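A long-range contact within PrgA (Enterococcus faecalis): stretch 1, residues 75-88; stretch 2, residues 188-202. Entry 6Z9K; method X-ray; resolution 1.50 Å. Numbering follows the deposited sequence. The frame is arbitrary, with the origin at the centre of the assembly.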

# COMPACT_ATOMS: atom_id res chain seq x y z
N GLU A 75 9.41 3.95 -7.94
CA GLU A 75 8.68 2.87 -8.65
C GLU A 75 7.78 2.14 -7.66
O GLU A 75 6.63 1.82 -8.01
CB GLU A 75 9.61 1.86 -9.31
CG GLU A 75 10.28 2.34 -10.56
CD GLU A 75 11.26 1.30 -11.11
OE1 GLU A 75 12.44 1.66 -11.37
OE2 GLU A 75 10.83 0.11 -11.21
N LEU A 76 8.32 1.78 -6.51
CA LEU A 76 7.60 1.02 -5.47
C LEU A 76 6.36 1.79 -5.04
O LEU A 76 5.29 1.16 -4.96
CB LEU A 76 8.54 0.77 -4.30
CG LEU A 76 8.06 -0.27 -3.30
CD1 LEU A 76 8.01 -1.66 -3.93
CD2 LEU A 76 8.88 -0.23 -2.01
N SER A 77 6.48 3.09 -4.82
CA SER A 77 5.34 3.93 -4.38
C SER A 77 4.33 4.08 -5.53
O SER A 77 3.13 3.97 -5.25
CB SER A 77 5.80 5.27 -3.89
OG SER A 77 6.38 5.16 -2.59
N VAL A 78 4.81 4.28 -6.74
CA VAL A 78 3.89 4.50 -7.88
C VAL A 78 3.14 3.20 -8.12
O VAL A 78 1.91 3.24 -8.38
CB VAL A 78 4.61 4.99 -9.14
CG1 VAL A 78 3.67 4.91 -10.32
CG2 VAL A 78 5.17 6.39 -8.97
N TYR A 79 3.80 2.04 -8.07
CA TYR A 79 3.15 0.73 -8.32
C TYR A 79 1.97 0.54 -7.38
O TYR A 79 0.83 0.24 -7.76
CB TYR A 79 4.15 -0.39 -8.10
CG TYR A 79 3.51 -1.74 -8.02
CD1 TYR A 79 3.11 -2.43 -9.15
CD2 TYR A 79 3.28 -2.35 -6.82
CE1 TYR A 79 2.52 -3.68 -9.08
CE2 TYR A 79 2.68 -3.59 -6.71
CZ TYR A 79 2.28 -4.27 -7.85
OH TYR A 79 1.73 -5.53 -7.75
N THR A 80 2.22 0.85 -6.11
CA THR A 80 1.25 0.62 -5.03
C THR A 80 0.10 1.64 -5.13
O THR A 80 -1.06 1.26 -5.04
CB THR A 80 1.93 0.76 -3.67
OG1 THR A 80 3.10 -0.07 -3.62
CG2 THR A 80 0.97 0.43 -2.55
N THR A 81 0.45 2.87 -5.44
CA THR A 81 -0.53 3.97 -5.50
C THR A 81 -1.43 3.73 -6.71
O THR A 81 -2.64 4.03 -6.65
CB THR A 81 0.16 5.33 -5.46
OG1 THR A 81 1.00 5.40 -4.29
CG2 THR A 81 -0.88 6.41 -5.35
N GLU A 82 -0.90 3.22 -7.80
CA GLU A 82 -1.75 2.91 -8.98
C GLU A 82 -2.80 1.89 -8.58
O GLU A 82 -3.98 2.04 -8.96
CB GLU A 82 -0.89 2.36 -10.11
CG GLU A 82 -0.13 3.44 -10.89
CD GLU A 82 0.79 2.90 -11.95
OE1 GLU A 82 0.98 1.67 -12.00
OE2 GLU A 82 1.34 3.72 -12.71
N LEU A 83 -2.39 0.82 -7.89
CA LEU A 83 -3.38 -0.21 -7.52
C LEU A 83 -4.45 0.40 -6.61
O LEU A 83 -5.66 0.12 -6.82
CB LEU A 83 -2.71 -1.38 -6.80
CG LEU A 83 -1.72 -2.15 -7.65
CD1 LEU A 83 -1.13 -3.33 -6.84
CD2 LEU A 83 -2.32 -2.62 -8.95
N LEU A 84 -4.05 1.15 -5.60
CA LEU A 84 -5.02 1.69 -4.64
C LEU A 84 -5.90 2.76 -5.30
O LEU A 84 -7.11 2.79 -5.02
CB LEU A 84 -4.28 2.21 -3.41
CG LEU A 84 -5.19 2.69 -2.30
CD1 LEU A 84 -6.18 1.61 -1.83
CD2 LEU A 84 -4.34 3.17 -1.12
N ASN A 85 -5.32 3.61 -6.12
CA ASN A 85 -6.08 4.69 -6.80
C ASN A 85 -7.12 4.06 -7.73
O ASN A 85 -8.19 4.67 -7.91
CB ASN A 85 -5.22 5.64 -7.60
CG ASN A 85 -4.62 6.74 -6.76
OD1 ASN A 85 -5.15 6.98 -5.66
ND2 ASN A 85 -3.64 7.47 -7.32
N ASP A 86 -6.84 2.91 -8.32
CA ASP A 86 -7.81 2.25 -9.21
C ASP A 86 -9.07 1.97 -8.38
O ASP A 86 -10.17 2.24 -8.85
CB ASP A 86 -7.15 1.05 -9.87
CG ASP A 86 -8.07 0.21 -10.74
OD1 ASP A 86 -8.54 0.76 -11.72
OD2 ASP A 86 -8.30 -0.98 -10.42
N VAL A 87 -8.93 1.43 -7.18
CA VAL A 87 -10.07 1.12 -6.30
C VAL A 87 -10.69 2.44 -5.86
O VAL A 87 -11.90 2.62 -5.91
CB VAL A 87 -9.59 0.28 -5.11
CG1 VAL A 87 -10.66 0.04 -4.09
CG2 VAL A 87 -9.01 -1.02 -5.60
N ARG A 88 -9.87 3.38 -5.40
CA ARG A 88 -10.40 4.65 -4.85
C ARG A 88 -11.21 5.39 -5.92
O ARG A 88 -12.32 5.90 -5.60
CB ARG A 88 -9.25 5.50 -4.32
CG ARG A 88 -8.71 4.94 -3.01
CD ARG A 88 -7.59 5.77 -2.43
NE ARG A 88 -7.98 7.11 -2.02
CZ ARG A 88 -8.41 7.48 -0.83
NH1 ARG A 88 -8.40 6.66 0.21
NH2 ARG A 88 -8.85 8.71 -0.67
N SER A 188 -8.85 2.70 6.57
CA SER A 188 -7.73 3.61 6.37
C SER A 188 -7.36 3.77 4.89
O SER A 188 -7.14 4.89 4.43
CB SER A 188 -6.56 3.12 7.19
OG SER A 188 -5.50 4.02 7.01
N LEU A 189 -7.19 2.66 4.19
CA LEU A 189 -6.79 2.69 2.77
C LEU A 189 -7.85 3.43 1.95
O LEU A 189 -7.51 4.05 0.92
CB LEU A 189 -6.61 1.25 2.27
CG LEU A 189 -5.43 0.47 2.80
CD1 LEU A 189 -5.51 -0.94 2.25
CD2 LEU A 189 -4.11 1.10 2.39
N LEU A 190 -9.12 3.37 2.37
CA LEU A 190 -10.19 4.00 1.59
C LEU A 190 -10.69 5.25 2.29
O LEU A 190 -11.79 5.70 1.98
CB LEU A 190 -11.30 2.97 1.36
CG LEU A 190 -10.88 1.73 0.61
CD1 LEU A 190 -12.10 0.85 0.35
CD2 LEU A 190 -10.20 2.06 -0.75
N GLN A 191 -9.87 5.89 3.12
CA GLN A 191 -10.34 7.11 3.84
C GLN A 191 -10.50 8.28 2.86
O GLN A 191 -9.59 8.54 2.07
CB GLN A 191 -9.34 7.45 4.95
CG GLN A 191 -9.82 8.60 5.80
CD GLN A 191 -8.86 9.03 6.88
OE1 GLN A 191 -9.02 8.67 8.03
NE2 GLN A 191 -7.88 9.84 6.52
N ASP A 192 -11.63 9.00 2.86
CA ASP A 192 -11.74 10.08 1.84
C ASP A 192 -10.88 11.25 2.35
O ASP A 192 -10.59 11.36 3.57
CB ASP A 192 -13.19 10.44 1.44
CG ASP A 192 -13.38 11.07 0.05
OD1 ASP A 192 -12.39 11.25 -0.78
OD2 ASP A 192 -14.58 11.38 -0.24
N GLY A 193 -10.36 12.00 1.41
CA GLY A 193 -9.60 13.23 1.64
C GLY A 193 -8.11 12.97 1.68
O GLY A 193 -7.34 13.94 1.66
N LYS A 194 -7.67 11.72 1.67
CA LYS A 194 -6.23 11.46 1.52
C LYS A 194 -5.73 11.92 0.16
O LYS A 194 -6.46 11.88 -0.85
CB LYS A 194 -5.92 10.00 1.79
CG LYS A 194 -5.95 9.65 3.26
CD LYS A 194 -5.51 8.22 3.50
CE LYS A 194 -5.42 7.88 4.96
NZ LYS A 194 -4.97 6.49 5.16
N THR A 195 -4.53 12.42 0.11
CA THR A 195 -3.98 12.99 -1.13
C THR A 195 -2.60 12.45 -1.44
O THR A 195 -2.11 12.79 -2.52
CB THR A 195 -3.92 14.52 -1.03
OG1 THR A 195 -3.00 14.91 -0.02
CG2 THR A 195 -5.30 15.08 -0.82
N ALA A 196 -1.96 11.64 -0.56
CA ALA A 196 -0.55 11.28 -0.79
C ALA A 196 -0.26 9.91 -0.20
O ALA A 196 -0.92 9.51 0.78
CB ALA A 196 0.37 12.31 -0.18
N LEU A 197 0.64 9.19 -0.84
CA LEU A 197 1.05 7.85 -0.37
C LEU A 197 2.54 7.68 -0.63
O LEU A 197 3.06 8.10 -1.65
CB LEU A 197 0.21 6.78 -1.08
CG LEU A 197 0.36 5.37 -0.53
CD1 LEU A 197 -0.90 4.58 -0.78
CD2 LEU A 197 1.52 4.64 -1.17
N GLY A 198 3.20 6.98 0.29
CA GLY A 198 4.58 6.51 0.12
C GLY A 198 4.65 5.08 0.63
O GLY A 198 4.01 4.80 1.67
N VAL A 199 5.47 4.24 0.02
CA VAL A 199 5.68 2.83 0.47
C VAL A 199 7.13 2.65 0.86
O VAL A 199 8.01 2.96 0.07
CB VAL A 199 5.27 1.82 -0.62
CG1 VAL A 199 5.47 0.39 -0.12
CG2 VAL A 199 3.83 2.06 -1.07
N SER A 200 7.36 2.09 2.02
CA SER A 200 8.73 1.73 2.41
C SER A 200 8.76 0.30 2.92
O SER A 200 7.72 -0.35 3.09
CB SER A 200 9.23 2.69 3.44
OG SER A 200 8.31 2.75 4.53
N LEU A 201 9.97 -0.14 3.19
CA LEU A 201 10.28 -1.54 3.56
C LEU A 201 11.28 -1.50 4.72
O LEU A 201 12.12 -0.60 4.74
CB LEU A 201 10.95 -2.25 2.38
CG LEU A 201 10.21 -2.25 1.05
CD1 LEU A 201 11.11 -2.86 -0.04
CD2 LEU A 201 8.90 -2.98 1.17
N SER A 202 11.20 -2.44 5.64
CA SER A 202 12.22 -2.51 6.71
C SER A 202 12.45 -3.97 7.09
O SER A 202 11.56 -4.83 6.85
CB SER A 202 11.84 -1.66 7.90
OG SER A 202 10.72 -2.14 8.61
O HOH W 1 8.89 4.54 -1.88

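Residues 75-88 form an uninterrupted segment of a longer helix, against which the second stretch lays the end of another helix, a loop and a strand, with no two touching residues closer than 101 apart in sequence. The helix and the strand 196-202 run at 124° to each other, with their axes approaching to 6.9 Å. The backbones come nearest at S77 and V199, whose CA atoms lie 5.0 Å apart, and together the two stretches bury 701 Å². The three residues with the most surface covered are R88, at one end of the contact, and L197 and V199 on the strand.

R88 covers the largest area, and its contribution is mainly polar. Its CA-to-CB bond points sideways, but the side chain, with chi1 in m and chi2 in t, brings the guanidinium to the chain segment that follows the second helix. There the backbone leaves helical geometry at L190 and enters a type II turn from Q191 to K194, with G193 adopting a positive phi that favours glycine. NH1 of R88 donates to L189 O at 2.8 Å and to Q191 O at 2.9 Å, while NH2 of R88 donates to the same Q191 O at 2.8 Å. Both carbonyls lie at the edge of the guanidinium, near its plane, where its N-H groups can reach them. The arginine thus ties the helix to the main chain on both sides of L190. D192 contributes opposite charge nearby, but its OD1 is 4.4 Å from R88 NH2, beyond a salt bridge. The aliphatic part of R88 is also used, with CG 4.0 Å from L190 CD2.

L197 points toward the helix and lies against its middle. Its CD1 is 3.7 Å from CD2 of L84, which also packs on the second helix through a 4.1 Å contact with L189 CD2. L84 therefore bridges strand and helix end, and V87 extends the apolar patch, its CG1 3.9 Å from L190 CD2. The other methyl of L197, CD2, sits 3.3 Å from T81 OG1. T81 OG1 donates to S77 O within its own helix at 2.7 Å, so its hydrogen-bonding need is met locally and the threonine can face a hydrocarbon neighbour.

V199 combines side-chain packing with backbone bonding. Its CG2 lies 3.4 Å from T80 OG1, a hydroxyl likewise turned back to its helix, where it donates to L76 O at 2.8 Å. Its CG1 meets L76 CD2 at 3.9 Å, and the same leucine methyl touches L201 CG at 3.9 Å. V199 N donates to S77 OG at 2.9 Å with a nearly straight angle of 162°. A water hydrogen-bonded to S77 OG at 2.7 Å donates to V199 O, also at 2.7 Å, so the serine engages both polar groups of one strand residue, directly and through solvent. At neighbouring G198, which has no side chain, CA comes within 3.5 Å of S77 OG.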